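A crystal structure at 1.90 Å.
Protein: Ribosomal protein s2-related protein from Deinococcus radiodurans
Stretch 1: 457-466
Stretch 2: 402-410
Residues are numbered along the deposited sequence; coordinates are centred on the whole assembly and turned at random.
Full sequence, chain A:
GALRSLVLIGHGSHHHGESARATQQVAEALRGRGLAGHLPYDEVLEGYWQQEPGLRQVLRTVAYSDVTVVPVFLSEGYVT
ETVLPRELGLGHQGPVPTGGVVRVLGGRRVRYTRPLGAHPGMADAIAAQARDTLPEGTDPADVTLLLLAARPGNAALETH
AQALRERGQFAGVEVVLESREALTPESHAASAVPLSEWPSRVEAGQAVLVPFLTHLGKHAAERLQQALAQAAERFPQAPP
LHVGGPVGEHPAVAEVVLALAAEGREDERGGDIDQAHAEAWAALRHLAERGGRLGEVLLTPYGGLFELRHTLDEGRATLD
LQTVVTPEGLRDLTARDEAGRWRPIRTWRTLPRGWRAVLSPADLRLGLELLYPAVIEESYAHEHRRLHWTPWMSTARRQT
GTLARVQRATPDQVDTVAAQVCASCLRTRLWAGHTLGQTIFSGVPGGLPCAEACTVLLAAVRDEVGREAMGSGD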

# COMPACT_ATOMS: atom_id res chain seq x y z
N LEU A 457 -11.73 -1.60 7.58
CA LEU A 457 -12.37 -0.33 7.34
C LEU A 457 -13.13 0.17 8.57
O LEU A 457 -13.07 1.37 8.87
CB LEU A 457 -13.36 -0.42 6.15
CG LEU A 457 -14.23 0.83 5.88
CD1 LEU A 457 -13.31 2.05 5.62
CD2 LEU A 457 -15.10 0.64 4.66
N LEU A 458 -13.81 -0.74 9.29
CA LEU A 458 -14.52 -0.35 10.53
C LEU A 458 -13.52 0.23 11.55
O LEU A 458 -13.78 1.25 12.18
CB LEU A 458 -15.22 -1.53 11.17
CG LEU A 458 -16.40 -2.06 10.42
CD1 LEU A 458 -16.78 -3.45 10.84
CD2 LEU A 458 -17.58 -1.16 10.59
N ALA A 459 -12.40 -0.42 11.73
CA ALA A 459 -11.38 0.15 12.66
C ALA A 459 -10.80 1.51 12.22
O ALA A 459 -10.47 2.40 13.04
CB ALA A 459 -10.25 -0.87 12.81
N ALA A 460 -10.64 1.68 10.92
CA ALA A 460 -10.14 2.98 10.37
C ALA A 460 -11.18 4.10 10.59
O ALA A 460 -10.83 5.27 10.91
CB ALA A 460 -9.80 2.84 8.88
N VAL A 461 -12.47 3.75 10.46
CA VAL A 461 -13.50 4.73 10.71
C VAL A 461 -13.58 5.04 12.20
O VAL A 461 -13.69 6.22 12.62
CB VAL A 461 -14.89 4.28 10.20
CG1 VAL A 461 -15.94 5.27 10.67
CG2 VAL A 461 -14.88 4.25 8.70
N ARG A 462 -13.47 4.00 13.03
CA ARG A 462 -13.34 4.25 14.49
C ARG A 462 -12.21 5.26 14.81
O ARG A 462 -12.45 6.23 15.50
CB ARG A 462 -13.13 2.96 15.26
CG ARG A 462 -13.00 3.14 16.83
CD ARG A 462 -12.38 1.87 17.40
NE ARG A 462 -11.12 1.73 16.73
CZ ARG A 462 -10.41 0.62 16.57
NH1 ARG A 462 -10.81 -0.50 17.08
NH2 ARG A 462 -9.29 0.66 15.86
N ASP A 463 -11.01 5.09 14.27
CA ASP A 463 -9.92 6.02 14.53
C ASP A 463 -10.20 7.41 14.04
O ASP A 463 -9.88 8.38 14.71
CB ASP A 463 -8.64 5.55 13.87
CG ASP A 463 -8.22 4.20 14.36
OD1 ASP A 463 -8.63 3.79 15.47
OD2 ASP A 463 -7.49 3.52 13.60
N GLU A 464 -10.85 7.52 12.90
CA GLU A 464 -11.19 8.84 12.37
C GLU A 464 -12.15 9.60 13.28
O GLU A 464 -11.90 10.74 13.64
CB GLU A 464 -11.76 8.70 10.98
CG GLU A 464 -12.13 10.01 10.26
CD GLU A 464 -10.93 10.93 10.01
OE1 GLU A 464 -9.74 10.48 10.00
OE2 GLU A 464 -11.21 12.15 9.84
N VAL A 465 -13.27 8.99 13.62
CA VAL A 465 -14.20 9.57 14.58
C VAL A 465 -13.41 9.97 15.88
O VAL A 465 -13.51 11.11 16.35
CB VAL A 465 -15.37 8.59 14.86
CG1 VAL A 465 -16.29 9.15 15.93
CG2 VAL A 465 -16.18 8.31 13.59
N GLY A 466 -12.58 9.06 16.40
CA GLY A 466 -11.76 9.29 17.58
C GLY A 466 -10.81 10.48 17.49
O GLY A 466 -10.61 11.17 18.46
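Stretch 2 (402-410) TLARVQRAT

Two helical segments need no hydrogen bond between them to pack closely, and this pair, far apart in sequence, illustrates the point. Residues 457-466 lie within a longer α-helix, held by regular i to i+4 bonds such as Arg462 N to Leu458 O at 2.9 Å. Residues 402-408 form the end of a 3-10 segment with i to i+3 bonds, among them Val406 N to Leu403 O at 3.0 Å; the chain then opens at Ala409 and Thr410, with Thr410 capping the helix that follows. The two chains cross rather than run side by side, advancing in step only locally: Arg462 CA lies 5.1 Å from Val406 CA, and three residues further along each chain Val465 CA lies 6.1 Å from Ala409 CA.

Much of the contact is made by aliphatic side chains. Val406, buried, sets its CG1 against the helix backbone, 3.3 Å from Leu458 O and 3.7 Å from Arg462 N, and also meets the side chain of Val461, CG1 to CG1 at 4.2 Å. One turn earlier, Leu403 starts out sideways but its end comes nearer, bringing CD1 to 3.8 Å from Leu458 O and 4.0 Å from Arg462 CD. At the other end Ala409 presents a single methyl to two valines: its CB is 3.5 Å from Val461 CG1 and 3.6 Å from Val465 CG2. Val465 CG1 also lies 4.0 Å from Arg408 CB, although the end of that arginine leads away.

Arg462 shows how a charged residue can border such a contact without bonding across it. Its aliphatic portion packs against stretch 2, with CD 3.8 Å from Thr402 O, while its NH2 forms a salt bridge with Asp463 OD1 at 3.2 Å in its own helix. No hydrogen bond joins the stretches; 481 Å² of buried surface accompanies the packing.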

# COMPACT_ATOMS: atom_id res chain seq x y z
N THR A 402 -15.66 -0.25 22.14
CA THR A 402 -14.99 0.89 21.52
C THR A 402 -15.39 1.07 20.03
O THR A 402 -15.47 2.19 19.52
CB THR A 402 -13.48 0.69 21.50
OG1 THR A 402 -13.17 -0.48 20.70
CG2 THR A 402 -12.95 0.50 22.91
N LEU A 403 -15.65 -0.05 19.34
CA LEU A 403 -16.06 -0.01 17.93
C LEU A 403 -17.44 0.60 17.65
O LEU A 403 -17.71 1.01 16.52
CB LEU A 403 -16.06 -1.43 17.33
CG LEU A 403 -15.76 -1.55 15.84
CD1 LEU A 403 -14.53 -0.79 15.35
CD2 LEU A 403 -15.59 -3.05 15.54
N ALA A 404 -18.34 0.63 18.63
CA ALA A 404 -19.68 1.21 18.37
C ALA A 404 -19.62 2.67 17.96
O ALA A 404 -20.55 3.23 17.43
CB ALA A 404 -20.50 1.11 19.58
N ARG A 405 -18.55 3.30 18.36
CA ARG A 405 -18.23 4.65 17.96
C ARG A 405 -18.31 4.86 16.43
O ARG A 405 -18.53 5.99 15.99
CB ARG A 405 -16.82 4.94 18.46
CG ARG A 405 -16.56 6.28 18.91
CD ARG A 405 -17.18 6.61 20.26
NE ARG A 405 -17.41 8.05 20.26
CZ ARG A 405 -18.57 8.67 20.48
NH1 ARG A 405 -19.71 8.02 20.86
NH2 ARG A 405 -18.57 9.99 20.36
N VAL A 406 -18.17 3.79 15.61
CA VAL A 406 -18.40 3.94 14.15
C VAL A 406 -19.78 4.49 13.81
O VAL A 406 -19.97 5.10 12.76
CB VAL A 406 -18.15 2.60 13.33
CG1 VAL A 406 -16.70 2.19 13.44
CG2 VAL A 406 -19.04 1.50 13.74
N GLN A 407 -20.73 4.26 14.72
CA GLN A 407 -22.09 4.76 14.61
C GLN A 407 -22.25 6.31 14.54
O GLN A 407 -23.31 6.81 14.19
CB GLN A 407 -22.95 4.22 15.75
CG GLN A 407 -23.30 2.74 15.64
CD GLN A 407 -23.65 2.05 16.99
OE1 GLN A 407 -24.20 2.69 17.89
NE2 GLN A 407 -23.36 0.75 17.10
N ARG A 408 -21.20 7.03 14.86
CA ARG A 408 -21.20 8.47 14.90
C ARG A 408 -20.65 9.07 13.62
O ARG A 408 -20.79 10.26 13.40
CB ARG A 408 -20.27 8.95 16.06
CG ARG A 408 -20.52 8.31 17.40
CD ARG A 408 -21.71 8.87 18.18
NE ARG A 408 -22.96 8.27 17.75
CZ ARG A 408 -23.91 8.93 17.10
NH1 ARG A 408 -23.76 10.24 16.82
NH2 ARG A 408 -25.01 8.29 16.73
N ALA A 409 -19.96 8.25 12.80
CA ALA A 409 -19.38 8.75 11.56
C ALA A 409 -20.46 9.24 10.60
O ALA A 409 -21.46 8.56 10.39
CB ALA A 409 -18.52 7.65 10.89
N THR A 410 -20.24 10.42 10.02
CA THR A 410 -21.17 10.96 9.01
C THR A 410 -20.98 10.27 7.68
O THR A 410 -19.92 9.68 7.46
CB THR A 410 -20.92 12.43 8.76
OG1 THR A 410 -19.52 12.64 8.51
CG2 THR A 410 -21.34 13.23 9.98